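Local coordinates for putative carboxynorspermidine decarboxylase protein (Sinorhizobium meliloti, PDB 3MT1), which probably catalyses the pyridoxal 5'-phosphate-dependent decarboxylation of carboxynorspermidine and carboxyspermidine to norspermidine and spermidine, working as a homodimer, at the interface of chains A and B. Sequence-based numbering; all coordinates share one arbitrary frame. Chains: chain A/B, Putative carboxynorspermidine decarboxylase protein.

The interface of chains A and B. Residues chain A 331, 334-335, 356-357, 360; chain B 59, 61-62, 64-65.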
loop_
_atom_site.group_PDB
_atom_site.type_symbol
_atom_site.label_atom_id
_atom_site.label_comp_id
_atom_site.label_asym_id
_atom_site.label_seq_id
_atom_site.Cartn_x
_atom_site.Cartn_y
_atom_site.Cartn_z
ATOM N N TRP A 331 6.537 -2.158 -1.039
ATOM C CA TRP A 331 7.636 -2.381 -1.981
ATOM C C TRP A 331 7.191 -2.194 -3.423
ATOM O O TRP A 331 7.687 -2.854 -4.339
ATOM C CB TRP A 331 8.236 -3.777 -1.779
ATOM C CG TRP A 331 9.075 -3.909 -0.533
ATOM C CD1 TRP A 331 8.755 -4.601 0.594
ATOM C CD2 TRP A 331 10.355 -3.304 -0.286
ATOM N NE1 TRP A 331 9.753 -4.475 1.521
ATOM C CE2 TRP A 331 10.755 -3.701 1.010
ATOM C CE3 TRP A 331 11.211 -2.486 -1.047
ATOM C CZ2 TRP A 331 11.982 -3.325 1.578
ATOM C CZ3 TRP A 331 12.448 -2.099 -0.491
ATOM C CH2 TRP A 331 12.821 -2.524 0.823
ATOM N N GLY A 334 9.492 -2.415 -6.269
ATOM C CA GLY A 334 10.807 -2.614 -5.668
ATOM C C GLY A 334 11.594 -1.323 -5.448
ATOM O O GLY A 334 12.833 -1.354 -5.312
ATOM N N VAL A 335 10.907 -0.183 -5.399
ATOM C CA VAL A 335 11.622 1.047 -5.098
ATOM C C VAL A 335 12.195 0.976 -3.690
ATOM O O VAL A 335 11.599 0.383 -2.788
ATOM C CB VAL A 335 10.797 2.343 -5.324
ATOM C CG1 VAL A 335 10.316 2.437 -6.780
ATOM C CG2 VAL A 335 9.676 2.495 -4.318
ATOM N N THR A 356 16.841 -3.275 3.334
ATOM C CA THR A 356 17.816 -3.709 2.352
ATOM C C THR A 356 17.162 -4.589 1.312
ATOM O O THR A 356 15.956 -4.912 1.395
ATOM C CB THR A 356 18.836 -4.610 3.010
ATOM O OG1 THR A 356 18.122 -5.681 3.645
ATOM C CG2 THR A 356 19.692 -3.830 4.041
ATOM N N TYR A 357 17.983 -5.023 0.360
ATOM C CA TYR A 357 17.536 -5.995 -0.614
ATOM C C TYR A 357 16.913 -7.197 0.075
ATOM O O TYR A 357 15.797 -7.600 -0.280
ATOM C CB TYR A 357 18.667 -6.425 -1.515
ATOM C CG TYR A 357 18.228 -7.492 -2.473
ATOM C CD1 TYR A 357 17.444 -7.176 -3.582
ATOM C CD2 TYR A 357 18.601 -8.812 -2.272
ATOM C CE1 TYR A 357 17.029 -8.152 -4.456
ATOM C CE2 TYR A 357 18.210 -9.797 -3.136
ATOM C CZ TYR A 357 17.421 -9.461 -4.217
ATOM O OH TYR A 357 17.042 -10.444 -5.054
ATOM N N TYR A 360 13.379 -6.770 1.025
ATOM C CA TYR A 360 12.554 -6.778 -0.142
ATOM C C TYR A 360 12.344 -8.214 -0.571
ATOM O O TYR A 360 11.183 -8.640 -0.795
ATOM C CB TYR A 360 13.183 -5.943 -1.266
ATOM C CG TYR A 360 12.609 -6.187 -2.649
ATOM C CD1 TYR A 360 11.332 -5.728 -2.990
ATOM C CD2 TYR A 360 13.324 -6.905 -3.597
ATOM C CE1 TYR A 360 10.784 -5.953 -4.254
ATOM C CE2 TYR A 360 12.795 -7.138 -4.887
ATOM C CZ TYR A 360 11.521 -6.649 -5.209
ATOM O OH TYR A 360 10.977 -6.888 -6.450
ATOM N N SER B 59 13.509 -1.017 -11.169
ATOM C CA SER B 59 14.243 -0.568 -9.992
ATOM C C SER B 59 15.435 -1.478 -9.792
ATOM O O SER B 59 15.482 -2.588 -10.331
ATOM C CB SER B 59 13.378 -0.663 -8.747
ATOM O OG SER B 59 13.099 -2.012 -8.402
ATOM N N PHE B 61 16.217 -3.074 -6.980
ATOM C CA PHE B 61 15.894 -4.330 -6.341
ATOM C C PHE B 61 15.248 -5.319 -7.306
ATOM O O PHE B 61 15.524 -6.512 -7.255
ATOM C CB PHE B 61 15.060 -4.109 -5.124
ATOM C CG PHE B 61 15.807 -3.489 -3.966
ATOM C CD1 PHE B 61 17.171 -3.287 -4.013
ATOM C CD2 PHE B 61 15.120 -3.150 -2.795
ATOM C CE1 PHE B 61 17.850 -2.728 -2.951
ATOM C CE2 PHE B 61 15.807 -2.617 -1.688
ATOM C CZ PHE B 61 17.180 -2.401 -1.769
ATOM N N GLU B 62 14.447 -4.820 -8.234
ATOM C CA GLU B 62 13.795 -5.717 -9.172
ATOM C C GLU B 62 14.772 -6.372 -10.150
ATOM O O GLU B 62 14.730 -7.619 -10.333
ATOM C CB GLU B 62 12.597 -5.071 -9.869
ATOM C CG GLU B 62 11.373 -5.027 -8.957
ATOM C CD GLU B 62 10.039 -4.487 -9.617
ATOM O OE1 GLU B 62 10.047 -3.881 -10.726
ATOM O OE2 GLU B 62 8.964 -4.698 -8.980
ATOM N N ARG B 64 17.983 -6.849 -9.612
ATOM C CA ARG B 64 18.707 -7.857 -8.825
ATOM C C ARG B 64 17.865 -9.142 -8.602
ATOM O O ARG B 64 18.378 -10.293 -8.762
ATOM C CB ARG B 64 19.171 -7.274 -7.490
ATOM C CG ARG B 64 19.832 -8.250 -6.568
ATOM C CD ARG B 64 20.634 -7.489 -5.543
ATOM N NE ARG B 64 21.238 -8.369 -4.547
ATOM C CZ ARG B 64 21.848 -7.945 -3.446
ATOM N NH1 ARG B 64 21.907 -6.652 -3.174
ATOM N NH2 ARG B 64 22.356 -8.818 -2.588
ATOM N N LEU B 65 16.588 -8.962 -8.277
ATOM C CA LEU B 65 15.764 -10.123 -8.031
ATOM C C LEU B 65 15.699 -10.978 -9.289
ATOM O O LEU B 65 15.790 -12.186 -9.177
ATOM C CB LEU B 65 14.342 -9.746 -7.574
ATOM C CG LEU B 65 13.361 -10.901 -7.387
ATOM C CD1 LEU B 65 13.671 -11.718 -6.139
ATOM C CD2 LEU B 65 11.998 -10.394 -7.289
#
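The guanidinium of B:Arg64 lies on one face of the A:Tyr357 ring, and B:Phe61 meets that ring at its edge, where the C-terminal helix 357-364 of one subunit meets helix 60-70 of the other, part of the two-fold homodimer interface. The guanidinium stacks almost parallel to the phenol (planes 7° apart), with NE 3.6 Å from the ring centroid in a cation-pi contact. The arginine chain runs extended from CG to NE, which lays the methylenes over the same ring, CG being 3.5 Å from A:Tyr357 CE1. At the ring edge, in plane, sits the carbonyl O of B:Phe61, while the hydroxyl tip reaches the backbone of B:Leu65. An alanine in place of A:Tyr357 would probably leave the B:Arg64 guanidinium without its stacking surface, free to swing, and open a gap beside helix 60-70.

The B:Phe61 side chain packs along A:Tyr357 and A:Tyr360, running antiparallel to both. CA of A:Tyr357 covers one face of its ring, A:Trp331 CZ3 meets its edge at 3.6 Å from CE2, and its own CB rests over the face of A:Tyr360, 4.0 Å from the centroid. With CG anti to the backbone N (chi1 164°), A:Tyr360 points its ring along B:Phe61 towards B:Glu62 and B:Leu65. Behind these rings, A:Tyr360 CA packs on the indole face of A:Trp331. At the start of helix 60-70, B:Ser59 OG accepts a hydrogen bond from B:Glu62 N (3.1 Å) and makes a weak one to A:Gly334 O, at 3.2 Å.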